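Local coordinates for protein DNA polymerase III, beta subunit (Eubacterium rectale, PDB 3T0P) that probably encircles DNA as a ring-shaped head-to-tail homodimer, the beta sliding clamp, conferring DNA tethering and processivity on polymerases and other proteins, at residues K136-F144 against I326-E334; R168-I179 against Y242-S250. All coordinates share one frame; numbering follows the deposited sequence.

Both interactions join the central domain of the clamp to its C-terminal domain, with centres about 15 Å apart. In interaction 1 the C-terminal parts of helices 132-140 and 322-329 meet, with the residues after them; in interaction 2 strands 166-172 and 176-184 are packed against the linker between the two domains. These strands belong to an antiparallel sheet that runs on into the C-terminal domain where 176-184 pairs with 357-361. In the sequence, both segments of interaction 2 fall between those of interaction 1. The two contacts touch through a salt bridge from R176 to D327 and a probable hydrogen bond between T142 O and S171 OG, so helices, sheet and linker meet at the same domain junction.

Interaction 1: K136-F144 against I326-E334; sequences KEVIRQTIF and IDALRVIDE. With EDO (1,2-ethanediol), chain C.
F144 and V331 carry the apolar part of the contact. The phenyl ring lies against helix 322-329, with D327 O over one face, toward the rim, and F144 CD1 3.3 Å from D327 CB. F144 CE2, at the ring's corner, comes within 3.7 Å of V331 CG2, while CZ approaches A328 CA at 3.9 Å. CG of F144 sits between the backbone N and carbonyl carbon (chi1 64°), a rotation that directs the ring at the opposite segment. The carboxylate of D327 is turned 60° from the ring plane, and its OD2 is engaged by R176 and K323. V331 wedges in beside helix 132-140, its CG1 3.5 Å from R140 O.

The two helices come from the central and C-terminal domains; in beta clamps such helices line the inside of the ring and the sheets form its outside. Here the C-terminal parts of the two helices meet, with the residues after them, L329 to I332 forming a type I turn.

No direct hydrogen bond spans the segments; water 1 does so instead. It accepts from Q141 NE2 (2.8 Å), donates to V331 O (2.7 Å) and gives a weak bond to D333 OD2.

Among the charged groups, R140 holds E137 side-on: NE bonds to OE2, and NH2 meets OE1 at 3.0 Å in the guanidinium plane. D333 approaches this pair without a salt bridge, its OD1 4.2 Å from R140 NH2, and R140 probably eases the proximity of the nearly coplanar carboxylates of E137 and D333. R140 NH1 also donates to O2 of a bound 1,2-ethanediol.

Interaction 2: R168-I179 against Y242-S250; sequences RVVSLDGHRISI and YFKIDQMLS
R168 NH1 donates to D246 OD1 at 2.8 Å, the shorter arm of an end-on salt bridge whose second arm runs from R168 NH2 to D246 OD2 (3.2 Å). The guanidinium and carboxylate planes are only 8° apart, yet each oxygen is tilted out of the guanidinium plane, so the two groups are stepped. A bend at chi3 (99°) sets the guanidinium of R168 against the linker, where I245 CD1 covers one face, 3.5 Å from NH1. E161 on the neighbouring strand 157-163 takes NE, giving the arginine a second acidic partner. A leucine in place of R168 would probably leave D246 and E161 without their shared cation and the linker held less firmly to the sheet.

Next to the salt bridge the contact is apolar. L172 packs CD1 over the F243 ring, a CH-pi contact 4.1 Å from the centroid and 20° off the normal, while its CD2 meets I245 CG2 at 3.7 Å. F243 in turn sets CD2 over the centre of the Y242 ring. I177 CD1 reaches both I245 CG2 and the selenium of selenomethionine M248, and I179 CD1 lies 3.7 Å from L249 CD2.

The linker from central to C-terminal domain thus covers one face of a beta hairpin; in bacterial clamps the pocket for partner-protein peptides lies at this junction, and this region is consistent with it. Water 2 joins the strand to the linker, accepting from L172 N (2.8 Å) and bonding to Y242 OH.

At the hairpin's tip D173 OD1 accepts from H175 N in an Asx turn, and D173 OD2 takes R176 NE at 2.9 Å, in the guanidinium plane.

Interaction 1: K136-F144 against I326-E334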
loop_
_atom_site.group_PDB
_atom_site.type_symbol
_atom_site.label_atom_id
_atom_site.label_comp_id
_atom_site.label_asym_id
_atom_site.label_seq_id
_atom_site.Cartn_x
_atom_site.Cartn_y
_atom_site.Cartn_z
ATOM N N LYS B 136 -11.041 -6.325 19.362
ATOM C CA LYS B 136 -10.135 -6.134 18.237
ATOM C C LYS B 136 -8.770 -6.706 18.582
ATOM O O LYS B 136 -8.195 -7.423 17.763
ATOM C CB LYS B 136 -10.041 -4.654 17.845
ATOM C CG LYS B 136 -9.359 -4.417 16.503
ATOM C CD LYS B 136 -9.517 -2.959 16.034
ATOM C CE LYS B 136 -8.900 -2.728 14.671
ATOM N NZ LYS B 136 -9.405 -1.474 14.043
ATOM N N GLU B 137 -8.303 -6.471 19.800
ATOM C CA GLU B 137 -6.996 -6.962 20.244
ATOM C C GLU B 137 -6.950 -8.468 20.375
ATOM O O GLU B 137 -5.947 -9.052 19.989
ATOM C CB GLU B 137 -6.579 -6.327 21.574
ATOM C CG GLU B 137 -5.939 -4.955 21.414
ATOM C CD GLU B 137 -4.518 -4.945 20.868
ATOM O OE1 GLU B 137 -3.576 -5.234 21.646
ATOM O OE2 GLU B 137 -4.347 -4.626 19.668
ATOM N N VAL B 138 -7.994 -9.107 20.918
ATOM C CA VAL B 138 -7.968 -10.555 21.074
ATOM C C VAL B 138 -7.987 -11.244 19.688
ATOM O O VAL B 138 -7.364 -12.292 19.549
ATOM C CB VAL B 138 -9.037 -11.113 22.055
ATOM C CG1 VAL B 138 -10.435 -11.210 21.438
ATOM C CG2 VAL B 138 -8.604 -12.454 22.595
ATOM N N ILE B 139 -8.629 -10.644 18.668
ATOM C CA ILE B 139 -8.635 -11.218 17.320
ATOM C C ILE B 139 -7.209 -11.057 16.742
ATOM O O ILE B 139 -6.663 -12.000 16.170
ATOM C CB ILE B 139 -9.712 -10.547 16.405
ATOM C CG1 ILE B 139 -11.155 -10.849 16.877
ATOM C CG2 ILE B 139 -9.516 -10.925 14.927
ATOM C CD1 ILE B 139 -12.271 -9.847 16.221
ATOM N N ARG B 140 -6.610 -9.868 16.899
ATOM C CA ARG B 140 -5.263 -9.622 16.367
ATOM C C ARG B 140 -4.253 -10.633 16.975
ATOM O O ARG B 140 -3.414 -11.172 16.262
ATOM C CB ARG B 140 -4.823 -8.182 16.652
ATOM C CG ARG B 140 -3.528 -7.764 15.949
ATOM C CD ARG B 140 -3.135 -6.326 16.276
ATOM N NE ARG B 140 -2.873 -6.128 17.702
ATOM C CZ ARG B 140 -1.689 -6.318 18.285
ATOM N NH1 ARG B 140 -0.635 -6.695 17.561
ATOM N NH2 ARG B 140 -1.545 -6.113 19.586
ATOM N N GLN B 141 -4.422 -10.932 18.254
ATOM C CA GLN B 141 -3.575 -11.804 19.059
ATOM C C GLN B 141 -3.756 -13.293 18.784
ATOM O O GLN B 141 -2.968 -14.088 19.324
ATOM C CB GLN B 141 -3.836 -11.540 20.542
ATOM C CG GLN B 141 -3.259 -10.213 21.014
ATOM C CD GLN B 141 -3.813 -9.790 22.346
ATOM O OE1 GLN B 141 -4.808 -10.328 22.859
ATOM N NE2 GLN B 141 -3.178 -8.806 22.941
ATOM N N THR B 142 -4.745 -13.683 17.940
ATOM C CA THR B 142 -5.014 -15.101 17.680
ATOM C C THR B 142 -5.324 -15.457 16.224
ATOM O O THR B 142 -5.135 -16.615 15.847
ATOM C CB THR B 142 -6.226 -15.598 18.537
ATOM O OG1 THR B 142 -7.375 -14.811 18.225
ATOM C CG2 THR B 142 -5.972 -15.545 20.019
ATOM N N ILE B 143 -5.877 -14.535 15.442
ATOM C CA ILE B 143 -6.358 -14.805 14.073
ATOM C C ILE B 143 -5.296 -15.379 13.110
ATOM O O ILE B 143 -5.654 -16.137 12.203
ATOM C CB ILE B 143 -7.067 -13.569 13.448
ATOM C CG1 ILE B 143 -8.124 -13.982 12.394
ATOM C CG2 ILE B 143 -6.079 -12.517 12.890
ATOM C CD1 ILE B 143 -9.256 -14.781 12.919
ATOM N N PHE B 144 -4.015 -15.046 13.311
ATOM C CA PHE B 144 -2.934 -15.472 12.432
ATOM C C PHE B 144 -2.719 -16.988 12.409
ATOM O O PHE B 144 -2.056 -17.459 11.491
ATOM C CB PHE B 144 -1.627 -14.783 12.845
ATOM C CG PHE B 144 -1.150 -15.157 14.221
ATOM C CD1 PHE B 144 -0.446 -16.335 14.433
ATOM C CD2 PHE B 144 -1.432 -14.348 15.315
ATOM C CE1 PHE B 144 -0.040 -16.708 15.713
ATOM C CE2 PHE B 144 -1.031 -14.729 16.597
ATOM C CZ PHE B 144 -0.310 -15.888 16.781
ATOM N N ILE B 326 7.544 -15.403 14.668
ATOM C CA ILE B 326 7.334 -14.021 14.256
ATOM C C ILE B 326 5.844 -13.664 14.470
ATOM O O ILE B 326 5.550 -12.683 15.156
ATOM C CB ILE B 326 7.788 -13.788 12.800
ATOM C CG1 ILE B 326 9.316 -13.775 12.696
ATOM C CG2 ILE B 326 7.214 -12.477 12.250
ATOM C CD1 ILE B 326 9.877 -14.049 11.302
ATOM N N ASP B 327 4.924 -14.504 13.986
ATOM C CA ASP B 327 3.474 -14.251 14.161
ATOM C C ASP B 327 3.106 -14.058 15.623
ATOM O O ASP B 327 2.429 -13.091 15.930
ATOM C CB ASP B 327 2.623 -15.405 13.611
ATOM C CG ASP B 327 2.593 -15.580 12.120
ATOM O OD1 ASP B 327 3.152 -14.703 11.402
ATOM O OD2 ASP B 327 2.033 -16.613 11.654
ATOM N N ALA B 328 3.607 -14.946 16.533
ATOM C CA ALA B 328 3.272 -14.845 17.948
ATOM C C ALA B 328 3.984 -13.681 18.622
ATOM O O ALA B 328 3.354 -12.970 19.391
ATOM C CB ALA B 328 3.594 -16.153 18.676
ATOM N N LEU B 329 5.282 -13.478 18.355
ATOM C CA LEU B 329 6.034 -12.399 18.997
ATOM C C LEU B 329 5.507 -11.021 18.585
ATOM O O LEU B 329 5.486 -10.138 19.433
ATOM C CB LEU B 329 7.536 -12.516 18.747
ATOM C CG LEU B 329 8.224 -13.723 19.376
ATOM C CD1 LEU B 329 9.622 -13.920 18.789
ATOM C CD2 LEU B 329 8.256 -13.631 20.903
ATOM N N ARG B 330 5.037 -10.850 17.342
ATOM C CA ARG B 330 4.426 -9.595 16.842
ATOM C C ARG B 330 3.197 -9.154 17.646
ATOM O O ARG B 330 2.819 -7.981 17.615
ATOM C CB ARG B 330 3.980 -9.750 15.385
ATOM C CG ARG B 330 5.090 -9.487 14.387
ATOM C CD ARG B 330 4.539 -9.527 12.985
ATOM N NE ARG B 330 5.598 -9.395 11.992
ATOM C CZ ARG B 330 5.497 -9.816 10.740
ATOM N NH1 ARG B 330 4.383 -10.409 10.317
ATOM N NH2 ARG B 330 6.514 -9.666 9.901
ATOM N N VAL B 331 2.540 -10.101 18.348
ATOM C CA VAL B 331 1.299 -9.779 19.073
ATOM C C VAL B 331 1.489 -9.862 20.571
ATOM O O VAL B 331 0.504 -9.785 21.304
ATOM C CB VAL B 331 0.094 -10.619 18.588
ATOM C CG1 VAL B 331 -0.147 -10.380 17.100
ATOM C CG2 VAL B 331 0.273 -12.107 18.878
ATOM N N ILE B 332 2.758 -9.972 21.031
ATOM C CA ILE B 332 3.084 -9.999 22.457
ATOM C C ILE B 332 3.667 -8.643 22.799
ATOM O O ILE B 332 4.683 -8.242 22.224
ATOM C CB ILE B 332 4.014 -11.188 22.859
ATOM C CG1 ILE B 332 3.290 -12.535 22.644
ATOM C CG2 ILE B 332 4.506 -11.037 24.293
ATOM C CD1 ILE B 332 4.237 -13.788 22.665
ATOM N N ASP B 333 3.007 -7.934 23.728
ATOM C CA ASP B 333 3.386 -6.573 24.126
ATOM C C ASP B 333 4.446 -6.537 25.195
ATOM O O ASP B 333 5.179 -5.554 25.286
ATOM C CB ASP B 333 2.151 -5.806 24.601
ATOM C CG ASP B 333 1.116 -5.571 23.500
ATOM O OD1 ASP B 333 1.520 -5.444 22.313
ATOM O OD2 ASP B 333 -0.100 -5.547 23.821
ATOM N N GLU B 334 4.544 -7.608 25.986
ATOM C CA GLU B 334 5.490 -7.767 27.081
ATOM C C GLU B 334 6.952 -7.551 26.648
ATOM O O GLU B 334 7.324 -7.901 25.531
ATOM C CB GLU B 334 5.312 -9.158 27.695
ATOM C CG GLU B 334 4.140 -9.238 28.667
ATOM C CD GLU B 334 2.717 -9.302 28.140
ATOM O OE1 GLU B 334 2.526 -9.420 26.908
ATOM O OE2 GLU B 334 1.785 -9.269 28.977
HETATM C C1 EDO C . 0.744 -7.983 12.389
HETATM O O1 EDO C . 1.789 -7.004 12.472
HETATM C C2 EDO C . 0.288 -8.415 13.783
HETATM O O2 EDO C . -0.101 -7.279 14.571
HETATM O O HOH W 1 -0.883 -7.562 21.947
#

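Interaction 2: R168-I179 against Y242-S250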
loop_
_atom_site.group_PDB
_atom_site.type_symbol
_atom_site.label_atom_id
_atom_site.label_comp_id
_atom_site.label_asym_id
_atom_site.label_seq_id
_atom_site.Cartn_x
_atom_site.Cartn_y
_atom_site.Cartn_z
ATOM N N ARG B 168 -11.980 -17.331 26.889
ATOM C CA ARG B 168 -10.786 -17.940 26.302
ATOM C C ARG B 168 -11.005 -18.011 24.808
ATOM O O ARG B 168 -12.075 -18.458 24.384
ATOM C CB ARG B 168 -10.557 -19.327 26.941
ATOM C CG ARG B 168 -9.475 -20.171 26.326
ATOM C CD ARG B 168 -9.221 -21.385 27.200
ATOM N NE ARG B 168 -9.894 -22.585 26.705
ATOM C CZ ARG B 168 -9.425 -23.818 26.866
ATOM N NH1 ARG B 168 -8.275 -24.023 27.505
ATOM N NH2 ARG B 168 -10.090 -24.855 26.375
ATOM N N VAL B 169 -10.027 -17.493 24.016
ATOM C CA VAL B 169 -10.069 -17.457 22.556
ATOM C C VAL B 169 -8.936 -18.319 22.053
ATOM O O VAL B 169 -7.802 -18.161 22.501
ATOM C CB VAL B 169 -10.046 -16.007 22.009
ATOM C CG1 VAL B 169 -10.012 -15.975 20.481
ATOM C CG2 VAL B 169 -11.252 -15.228 22.537
ATOM N N VAL B 170 -9.263 -19.295 21.178
ATOM C CA VAL B 170 -8.307 -20.305 20.696
ATOM C C VAL B 170 -8.344 -20.412 19.178
ATOM O O VAL B 170 -9.422 -20.472 18.592
ATOM C CB VAL B 170 -8.581 -21.709 21.337
ATOM C CG1 VAL B 170 -7.551 -22.754 20.917
ATOM C CG2 VAL B 170 -8.666 -21.643 22.851
ATOM N N SER B 171 -7.158 -20.486 18.553
ATOM C CA SER B 171 -6.970 -20.815 17.146
ATOM C C SER B 171 -5.830 -21.830 17.030
ATOM O O SER B 171 -4.933 -21.858 17.880
ATOM C CB SER B 171 -6.699 -19.590 16.300
ATOM O OG SER B 171 -5.498 -18.965 16.704
ATOM N N LEU B 172 -5.897 -22.700 16.022
ATOM C CA LEU B 172 -4.886 -23.708 15.762
ATOM C C LEU B 172 -4.943 -24.128 14.297
ATOM O O LEU B 172 -5.987 -24.045 13.665
ATOM C CB LEU B 172 -4.988 -24.923 16.723
ATOM C CG LEU B 172 -6.212 -25.840 16.664
ATOM C CD1 LEU B 172 -5.976 -27.032 15.734
ATOM C CD2 LEU B 172 -6.505 -26.405 18.034
ATOM N N ASP B 173 -3.813 -24.555 13.750
ATOM C CA ASP B 173 -3.750 -24.956 12.347
ATOM C C ASP B 173 -3.077 -26.332 12.174
ATOM O O ASP B 173 -2.867 -26.768 11.047
ATOM C CB ASP B 173 -3.024 -23.873 11.536
ATOM C CG ASP B 173 -1.591 -23.594 11.973
ATOM O OD1 ASP B 173 -1.104 -24.276 12.913
ATOM O OD2 ASP B 173 -0.942 -22.714 11.357
ATOM N N GLY B 174 -2.757 -26.989 13.285
ATOM C CA GLY B 174 -2.084 -28.288 13.293
ATOM C C GLY B 174 -0.597 -28.221 13.583
ATOM O O GLY B 174 0.014 -29.249 13.886
ATOM N N HIS B 175 -0.006 -27.011 13.507
ATOM C CA HIS B 175 1.410 -26.730 13.752
ATOM C C HIS B 175 1.632 -25.852 14.973
ATOM O O HIS B 175 2.757 -25.760 15.460
ATOM C CB HIS B 175 2.012 -26.031 12.536
ATOM C CG HIS B 175 1.947 -26.867 11.307
ATOM N ND1 HIS B 175 1.035 -26.596 10.305
ATOM C CD2 HIS B 175 2.643 -27.979 10.985
ATOM C CE1 HIS B 175 1.229 -27.530 9.389
ATOM N NE2 HIS B 175 2.181 -28.389 9.760
ATOM N N ARG B 176 0.587 -25.163 15.431
ATOM C CA ARG B 176 0.652 -24.230 16.555
ATOM C C ARG B 176 -0.715 -23.964 17.139
ATOM O O ARG B 176 -1.724 -24.224 16.485
ATOM C CB ARG B 176 1.263 -22.901 16.101
ATOM C CG ARG B 176 0.446 -22.211 15.027
ATOM C CD ARG B 176 1.348 -21.411 14.179
ATOM N NE ARG B 176 0.730 -21.006 12.923
ATOM C CZ ARG B 176 0.820 -19.782 12.429
ATOM N NH1 ARG B 176 1.436 -18.832 13.115
ATOM N NH2 ARG B 176 0.264 -19.489 11.262
ATOM N N ILE B 177 -0.743 -23.406 18.357
ATOM C CA ILE B 177 -1.957 -23.061 19.075
ATOM C C ILE B 177 -1.745 -21.691 19.705
ATOM O O ILE B 177 -0.720 -21.444 20.345
ATOM C CB ILE B 177 -2.381 -24.147 20.127
ATOM C CG1 ILE B 177 -2.410 -25.586 19.528
ATOM C CG2 ILE B 177 -3.747 -23.797 20.779
ATOM C CD1 ILE B 177 -2.720 -26.735 20.562
ATOM N N SER B 178 -2.710 -20.790 19.491
ATOM C CA SER B 178 -2.733 -19.462 20.097
ATOM C C SER B 178 -3.919 -19.389 21.024
ATOM O O SER B 178 -5.044 -19.642 20.592
ATOM C CB SER B 178 -2.815 -18.379 19.039
ATOM O OG SER B 178 -1.721 -18.493 18.157
ATOM N N ILE B 179 -3.668 -19.111 22.300
ATOM C CA ILE B 179 -4.707 -19.025 23.329
ATOM C C ILE B 179 -4.575 -17.714 24.081
ATOM O O ILE B 179 -3.518 -17.415 24.644
ATOM C CB ILE B 179 -4.684 -20.222 24.335
ATOM C CG1 ILE B 179 -4.565 -21.577 23.620
ATOM C CG2 ILE B 179 -5.912 -20.192 25.268
ATOM C CD1 ILE B 179 -4.133 -22.725 24.514
ATOM N N TYR B 242 -14.936 -29.147 19.068
ATOM C CA TYR B 242 -13.605 -28.566 18.874
ATOM C C TYR B 242 -12.565 -29.488 19.518
ATOM O O TYR B 242 -12.897 -30.278 20.412
ATOM C CB TYR B 242 -13.501 -27.132 19.440
ATOM C CG TYR B 242 -12.335 -26.327 18.894
ATOM C CD1 TYR B 242 -12.368 -25.797 17.609
ATOM C CD2 TYR B 242 -11.202 -26.083 19.669
ATOM C CE1 TYR B 242 -11.311 -25.038 17.109
ATOM C CE2 TYR B 242 -10.134 -25.328 19.178
ATOM C CZ TYR B 242 -10.193 -24.812 17.895
ATOM O OH TYR B 242 -9.155 -24.075 17.389
ATOM N N PHE B 243 -11.323 -29.396 19.043
ATOM C CA PHE B 243 -10.175 -30.180 19.493
ATOM C C PHE B 243 -9.993 -30.109 21.017
ATOM O O PHE B 243 -10.169 -29.043 21.615
ATOM C CB PHE B 243 -8.903 -29.681 18.775
ATOM C CG PHE B 243 -9.106 -29.519 17.283
ATOM C CD1 PHE B 243 -8.936 -30.598 16.421
ATOM C CD2 PHE B 243 -9.525 -28.302 16.746
ATOM C CE1 PHE B 243 -9.181 -30.467 15.056
ATOM C CE2 PHE B 243 -9.764 -28.170 15.377
ATOM C CZ PHE B 243 -9.590 -29.253 14.543
ATOM N N LYS B 244 -9.671 -31.246 21.642
ATOM C CA LYS B 244 -9.404 -31.290 23.081
ATOM C C LYS B 244 -7.965 -30.820 23.247
ATOM O O LYS B 244 -7.041 -31.545 22.885
ATOM C CB LYS B 244 -9.681 -32.683 23.713
ATOM C CG LYS B 244 -9.504 -33.909 22.812
ATOM N N ILE B 245 -7.784 -29.552 23.656
ATOM C CA ILE B 245 -6.460 -28.946 23.738
ATOM C C ILE B 245 -5.917 -28.872 25.170
ATOM O O ILE B 245 -4.700 -28.767 25.333
ATOM C CB ILE B 245 -6.417 -27.548 23.046
ATOM C CG1 ILE B 245 -7.475 -26.563 23.589
ATOM C CG2 ILE B 245 -6.528 -27.693 21.541
ATOM C CD1 ILE B 245 -6.952 -25.564 24.616
ATOM N N ASP B 246 -6.797 -28.911 26.193
ATOM C CA ASP B 246 -6.401 -28.815 27.605
ATOM C C ASP B 246 -5.408 -29.918 28.015
ATOM O O ASP B 246 -4.562 -29.683 28.882
ATOM C CB ASP B 246 -7.630 -28.827 28.514
ATOM C CG ASP B 246 -8.468 -27.564 28.387
ATOM O OD1 ASP B 246 -8.020 -26.499 28.885
ATOM O OD2 ASP B 246 -9.568 -27.637 27.786
ATOM N N GLN B 247 -5.482 -31.085 27.345
ATOM C CA GLN B 247 -4.599 -32.244 27.535
ATOM C C GLN B 247 -3.151 -31.941 27.111
ATOM O O GLN B 247 -2.214 -32.484 27.709
ATOM C CB GLN B 247 -5.123 -33.465 26.745
ATOM C CG GLN B 247 -5.512 -33.174 25.293
ATOM C CD GLN B 247 -5.349 -34.373 24.397
ATOM O OE1 GLN B 247 -4.341 -34.517 23.700
ATOM N NE2 GLN B 247 -6.344 -35.254 24.380
HETATM N N MSE B 248 -2.985 -31.085 26.075
HETATM C CA MSE B 248 -1.702 -30.681 25.485
HETATM C C MSE B 248 -1.024 -29.546 26.224
HETATM O O MSE B 248 0.135 -29.244 25.938
HETATM C CB MSE B 248 -1.904 -30.251 24.038
HETATM C CG MSE B 248 -2.388 -31.355 23.159
HETATM SE SE MSE B 248 -2.255 -30.728 21.365
HETATM C CE MSE B 248 -1.672 -32.411 20.540
ATOM N N LEU B 249 -1.732 -28.907 27.154
ATOM C CA LEU B 249 -1.180 -27.806 27.929
ATOM C C LEU B 249 -0.581 -28.380 29.214
ATOM O O LEU B 249 -0.841 -27.885 30.315
ATOM C CB LEU B 249 -2.250 -26.712 28.192
ATOM C CG LEU B 249 -3.081 -26.247 26.968
ATOM C CD1 LEU B 249 -4.215 -25.326 27.381
ATOM C CD2 LEU B 249 -2.209 -25.618 25.883
ATOM N N SER B 250 0.233 -29.456 29.050
ATOM C CA SER B 250 0.958 -30.152 30.116
ATOM C C SER B 250 2.007 -29.210 30.668
ATOM O O SER B 250 2.910 -28.789 29.941
ATOM C CB SER B 250 1.592 -31.442 29.599
ATOM O OG SER B 250 0.601 -32.386 29.220
HETATM O O HOH W 2 -8.353 -22.554 14.633
#